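Local coordinates for protein aminodeoxyfutalosine deaminase (PDB 2IMR) that uses one bound zinc ion to catalyse the deamination of aminodeoxyfutalosine to futalosine, a step of menaquinone biosynthesis, at residues N97-L102 with G352-A357; C320-C325 with A345-A350. All coordinates share one frame; numbering follows the deposited sequence.

Contact 1: N97-L102 with G352-A357; sequences NAHTHL and GTDSVA. With ZN (zinc ion), chain B.
The imidazole of H99 meets D354 at its edge, where CD2 lies 3.7 Å from OD1 of D354, close to the ring plane. The H101 ring approaches the same OD1 obliquely, its plane turned 44° from the carboxylate. Both rings bind the zinc ion through NE2, each at 2.1 Å, and H240 completes the histidine set. D354, also a zinc-site residue, has OD1 3.3 Å from zinc, beyond bonding distance, and meets the metal through the zinc-bound water, while OD2 bonds to S328. N97 CG is anti to the backbone N (chi1 -170°), which carries the amide across to T353: ND2 donates to OG1 of T353 in the amide plane (2.9 Å), and OD1 accepts from T353 N (3.1 Å), which comes in tilted 34° from that plane. A leucine in place of N97 would probably leave T353 OG1 without this donor and T353 N with only a weak bond to H99 O. D354 N also bonds to H99 O at 2.8 Å. S355 caps helix 356-359 through A357 N. Strand 149-153 flanks residues 97-101, and the loop after strand 349-351, the last barrel strand, packs against the first strand region, where the barrel closes, at its C-terminal end.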
loop_
_atom_site.group_PDB
_atom_site.type_symbol
_atom_site.label_atom_id
_atom_site.label_comp_id
_atom_site.label_asym_id
_atom_site.label_seq_id
_atom_site.Cartn_x
_atom_site.Cartn_y
_atom_site.Cartn_z
ATOM N N ASN A 97 3.441 -0.954 6.250
ATOM C CA ASN A 97 2.544 0.050 5.696
ATOM C C ASN A 97 2.939 0.041 4.235
ATOM O O ASN A 97 3.864 0.754 3.826
ATOM C CB ASN A 97 2.809 1.429 6.293
ATOM C CG ASN A 97 1.734 2.430 5.915
ATOM O OD1 ASN A 97 1.086 2.289 4.878
ATOM N ND2 ASN A 97 1.551 3.449 6.743
ATOM N N ALA A 98 2.235 -0.780 3.461
ATOM C CA ALA A 98 2.520 -0.984 2.044
ATOM C C ALA A 98 2.231 0.168 1.096
ATOM O O ALA A 98 2.589 0.104 -0.080
ATOM C CB ALA A 98 1.803 -2.249 1.560
ATOM N N HIS A 99 1.567 1.208 1.585
ATOM C CA HIS A 99 1.302 2.357 0.735
ATOM C C HIS A 99 0.994 3.620 1.515
ATOM O O HIS A 99 0.016 3.683 2.261
ATOM C CB HIS A 99 0.135 2.098 -0.225
ATOM C CG HIS A 99 -0.092 3.219 -1.197
ATOM N ND1 HIS A 99 0.624 3.344 -2.369
ATOM C CD2 HIS A 99 -0.902 4.303 -1.133
ATOM C CE1 HIS A 99 0.265 4.456 -2.986
ATOM N NE2 HIS A 99 -0.658 5.058 -2.256
ATOM N N THR A 100 1.843 4.622 1.328
ATOM C CA THR A 100 1.641 5.921 1.945
ATOM C C THR A 100 2.426 6.955 1.149
ATOM O O THR A 100 3.169 6.613 0.219
ATOM C CB THR A 100 2.109 5.946 3.429
ATOM O OG1 THR A 100 1.758 7.208 4.014
ATOM C CG2 THR A 100 3.613 5.749 3.529
ATOM N N HIS A 101 2.225 8.221 1.489
ATOM C CA HIS A 101 2.949 9.319 0.858
ATOM C C HIS A 101 3.465 10.150 2.029
ATOM O O HIS A 101 2.662 10.732 2.760
ATOM C CB HIS A 101 2.021 10.206 0.017
ATOM C CG HIS A 101 1.441 9.538 -1.191
ATOM N ND1 HIS A 101 1.705 9.971 -2.475
ATOM C CD2 HIS A 101 0.549 8.525 -1.313
ATOM C CE1 HIS A 101 0.999 9.259 -3.334
ATOM N NE2 HIS A 101 0.287 8.374 -2.655
ATOM N N LEU A 102 4.782 10.192 2.225
ATOM C CA LEU A 102 5.349 10.985 3.316
ATOM C C LEU A 102 5.520 12.433 2.861
ATOM O O LEU A 102 5.677 13.342 3.682
ATOM C CB LEU A 102 6.689 10.402 3.783
ATOM C CG LEU A 102 6.593 8.982 4.352
ATOM C CD1 LEU A 102 7.919 8.600 4.983
ATOM C CD2 LEU A 102 5.484 8.912 5.406
ATOM N N GLY A 352 -2.268 -0.631 3.525
ATOM C CA GLY A 352 -1.581 0.648 3.580
ATOM C C GLY A 352 -2.518 1.629 4.268
ATOM O O GLY A 352 -3.700 1.337 4.427
ATOM N N THR A 353 -2.003 2.783 4.683
ATOM C CA THR A 353 -2.826 3.790 5.339
ATOM C C THR A 353 -3.028 4.965 4.392
ATOM O O THR A 353 -3.894 5.810 4.615
ATOM C CB THR A 353 -2.131 4.358 6.599
ATOM O OG1 THR A 353 -0.898 4.979 6.211
ATOM C CG2 THR A 353 -1.840 3.256 7.611
ATOM N N ASP A 354 -2.223 4.999 3.332
ATOM C CA ASP A 354 -2.240 6.101 2.375
ATOM C C ASP A 354 -1.642 7.258 3.190
ATOM O O ASP A 354 -1.243 7.052 4.334
ATOM C CB ASP A 354 -3.669 6.431 1.938
ATOM C CG ASP A 354 -3.732 6.996 0.538
ATOM O OD1 ASP A 354 -2.673 7.358 -0.008
ATOM O OD2 ASP A 354 -4.845 7.088 -0.015
ATOM N N SER A 355 -1.550 8.457 2.625
ATOM C CA SER A 355 -0.993 9.584 3.384
ATOM C C SER A 355 -1.949 9.914 4.533
ATOM O O SER A 355 -3.116 9.518 4.504
ATOM C CB SER A 355 -0.837 10.814 2.489
ATOM O OG SER A 355 -2.037 11.562 2.450
ATOM N N VAL A 356 -1.469 10.643 5.539
ATOM C CA VAL A 356 -2.324 10.986 6.673
ATOM C C VAL A 356 -3.426 11.979 6.313
ATOM O O VAL A 356 -4.356 12.196 7.095
ATOM C CB VAL A 356 -1.506 11.570 7.845
ATOM C CG1 VAL A 356 -0.565 10.512 8.395
ATOM C CG2 VAL A 356 -0.734 12.794 7.382
ATOM N N ALA A 357 -3.328 12.592 5.138
ATOM C CA ALA A 357 -4.351 13.541 4.721
ATOM C C ALA A 357 -5.708 12.839 4.657
ATOM O O ALA A 357 -6.729 13.418 5.031
ATOM C CB ALA A 357 -4.007 14.135 3.363
HETATM ZN ZN ZN B . -1.206 6.981 -2.994
HETATM O O HOH W 1 1.427 10.992 5.312
HETATM O O HOH W 2 -2.926 7.038 -2.496
#

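Contact 2: C320-C325 with A345-A350; sequences CAVVTC and AGVEVA
V322 and V349 meet methyl to methyl, CG2 to CG2 at 3.8 Å, on the sheet face turned toward helix 339-344. With CG1 anti to the carbonyl carbon (chi1 -62°), CG2 of V322 falls between the backbone N and the carbonyl carbon and comes to 4.0 Å from CG1 of V347, whose side chain lies across it at about a right angle. F342 packs on V322 and V347, W339 on V349, and T324 adds its CG2 methyl against V349 CG1 at 3.9 Å. On the opposite face, V323 CG2 rests on A350 CB, and V323 also packs on H99 and T300. Between the two faces runs a parallel ladder in which E348 O accepts from V322 N, V322 O from A350 N (2.8 Å) and A350 O from T324 N. Where the strands part, water 3 bridges C320 O and E348 N. At the outer rim the E348 chain bends at chi2 (67°) and carries its carboxylate away from A321, OE2 forming a salt bridge with R393. Strands 322-324 and 349-351, parallel neighbours joined through helices 326-331 and 339-344, the latter ending in a Schellman motif at G346, form a beta-alpha-beta unit of the amidohydrolase TIM barrel.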
loop_
_atom_site.group_PDB
_atom_site.type_symbol
_atom_site.label_atom_id
_atom_site.label_comp_id
_atom_site.label_asym_id
_atom_site.label_seq_id
_atom_site.Cartn_x
_atom_site.Cartn_y
_atom_site.Cartn_z
ATOM N N CYS A 320 -0.564 -9.832 -10.226
ATOM C CA CYS A 320 -0.339 -8.545 -9.568
ATOM C C CYS A 320 -0.832 -8.573 -8.124
ATOM O O CYS A 320 -1.849 -9.196 -7.818
ATOM C CB CYS A 320 -1.087 -7.420 -10.297
ATOM S SG CYS A 320 -0.515 -6.995 -11.958
ATOM N N ALA A 321 -0.107 -7.902 -7.238
ATOM C CA ALA A 321 -0.519 -7.816 -5.845
ATOM C C ALA A 321 -1.290 -6.501 -5.760
ATOM O O ALA A 321 -1.123 -5.633 -6.614
ATOM C CB ALA A 321 0.699 -7.772 -4.932
ATOM N N VAL A 322 -2.141 -6.354 -4.752
ATOM C CA VAL A 322 -2.901 -5.120 -4.594
ATOM C C VAL A 322 -2.787 -4.599 -3.170
ATOM O O VAL A 322 -2.667 -5.376 -2.222
ATOM C CB VAL A 322 -4.404 -5.328 -4.922
ATOM C CG1 VAL A 322 -4.565 -5.763 -6.371
ATOM C CG2 VAL A 322 -5.014 -6.357 -3.984
ATOM N N VAL A 323 -2.808 -3.277 -3.018
ATOM C CA VAL A 323 -2.743 -2.684 -1.689
ATOM C C VAL A 323 -4.040 -1.931 -1.435
ATOM O O VAL A 323 -4.459 -1.113 -2.252
ATOM C CB VAL A 323 -1.566 -1.692 -1.548
ATOM C CG1 VAL A 323 -1.536 -1.128 -0.123
ATOM C CG2 VAL A 323 -0.254 -2.385 -1.866
ATOM N N THR A 324 -4.693 -2.219 -0.313
ATOM C CA THR A 324 -5.931 -1.529 0.017
ATOM C C THR A 324 -5.654 -0.605 1.208
ATOM O O THR A 324 -4.867 -0.951 2.087
ATOM C CB THR A 324 -7.066 -2.544 0.342
ATOM O OG1 THR A 324 -8.274 -1.846 0.675
ATOM C CG2 THR A 324 -6.674 -3.445 1.499
ATOM N N CYS A 325 -6.274 0.578 1.200
ATOM C CA CYS A 325 -6.128 1.580 2.262
ATOM C C CYS A 325 -7.550 1.867 2.760
ATOM O O CYS A 325 -8.204 2.814 2.319
ATOM C CB CYS A 325 -5.491 2.863 1.699
ATOM S SG CYS A 325 -3.878 2.629 0.866
ATOM N N ALA A 345 -10.320 -14.849 -5.500
ATOM C CA ALA A 345 -9.618 -14.949 -6.779
ATOM C C ALA A 345 -8.146 -15.300 -6.586
ATOM O O ALA A 345 -7.421 -15.535 -7.556
ATOM C CB ALA A 345 -9.746 -13.637 -7.555
ATOM N N GLY A 346 -7.707 -15.322 -5.331
ATOM C CA GLY A 346 -6.330 -15.669 -5.029
ATOM C C GLY A 346 -5.316 -14.560 -5.229
ATOM O O GLY A 346 -4.125 -14.821 -5.395
ATOM N N VAL A 347 -5.786 -13.320 -5.205
ATOM C CA VAL A 347 -4.913 -12.167 -5.378
ATOM C C VAL A 347 -4.287 -11.785 -4.039
ATOM O O VAL A 347 -4.978 -11.711 -3.027
ATOM C CB VAL A 347 -5.709 -10.966 -5.933
ATOM C CG1 VAL A 347 -4.792 -9.759 -6.098
ATOM C CG2 VAL A 347 -6.346 -11.344 -7.264
ATOM N N GLU A 348 -2.975 -11.566 -4.038
ATOM C CA GLU A 348 -2.249 -11.184 -2.830
ATOM C C GLU A 348 -2.653 -9.763 -2.440
ATOM O O GLU A 348 -2.543 -8.834 -3.243
ATOM C CB GLU A 348 -0.740 -11.241 -3.084
ATOM C CG GLU A 348 0.127 -10.817 -1.901
ATOM C CD GLU A 348 0.032 -11.769 -0.725
ATOM O OE1 GLU A 348 -1.061 -11.878 -0.127
ATOM O OE2 GLU A 348 1.054 -12.408 -0.395
ATOM N N VAL A 349 -3.117 -9.601 -1.206
ATOM C CA VAL A 349 -3.552 -8.300 -0.715
ATOM C C VAL A 349 -2.665 -7.799 0.421
ATOM O O VAL A 349 -2.297 -8.558 1.318
ATOM C CB VAL A 349 -5.013 -8.370 -0.208
ATOM C CG1 VAL A 349 -5.471 -6.998 0.282
ATOM C CG2 VAL A 349 -5.923 -8.857 -1.326
ATOM N N ALA A 350 -2.312 -6.519 0.359
ATOM C CA ALA A 350 -1.485 -5.886 1.379
ATOM C C ALA A 350 -2.252 -4.675 1.904
ATOM O O ALA A 350 -3.194 -4.200 1.265
ATOM C CB ALA A 350 -0.154 -5.445 0.780
HETATM O O HOH W 3 -1.659 -11.672 -6.656
#

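Overall arrangement
Both contacts are buried, but contact 1 lies wholly inside at the metal centre, whereas contact 2 keeps a partly exposed edge at A321 and E348. Contact 2 is local, closing a short helical excursion, and is nested within the much longer loop that contact 1 closes. Its chemistry is a regular parallel ladder with valine packing; contact 1 instead relies on side-chain amide and hydroxyl bonds, backbone bonds to H99 O, and a zinc-bound water that links the two segments. They adjoin directly: strand 349-351 leads into G352, whose N probably bonds to T324 O at 3.0 Å, and V323 CG1 packs 3.6 Å from H99 CB, placing the barrel wall behind a zinc ligand.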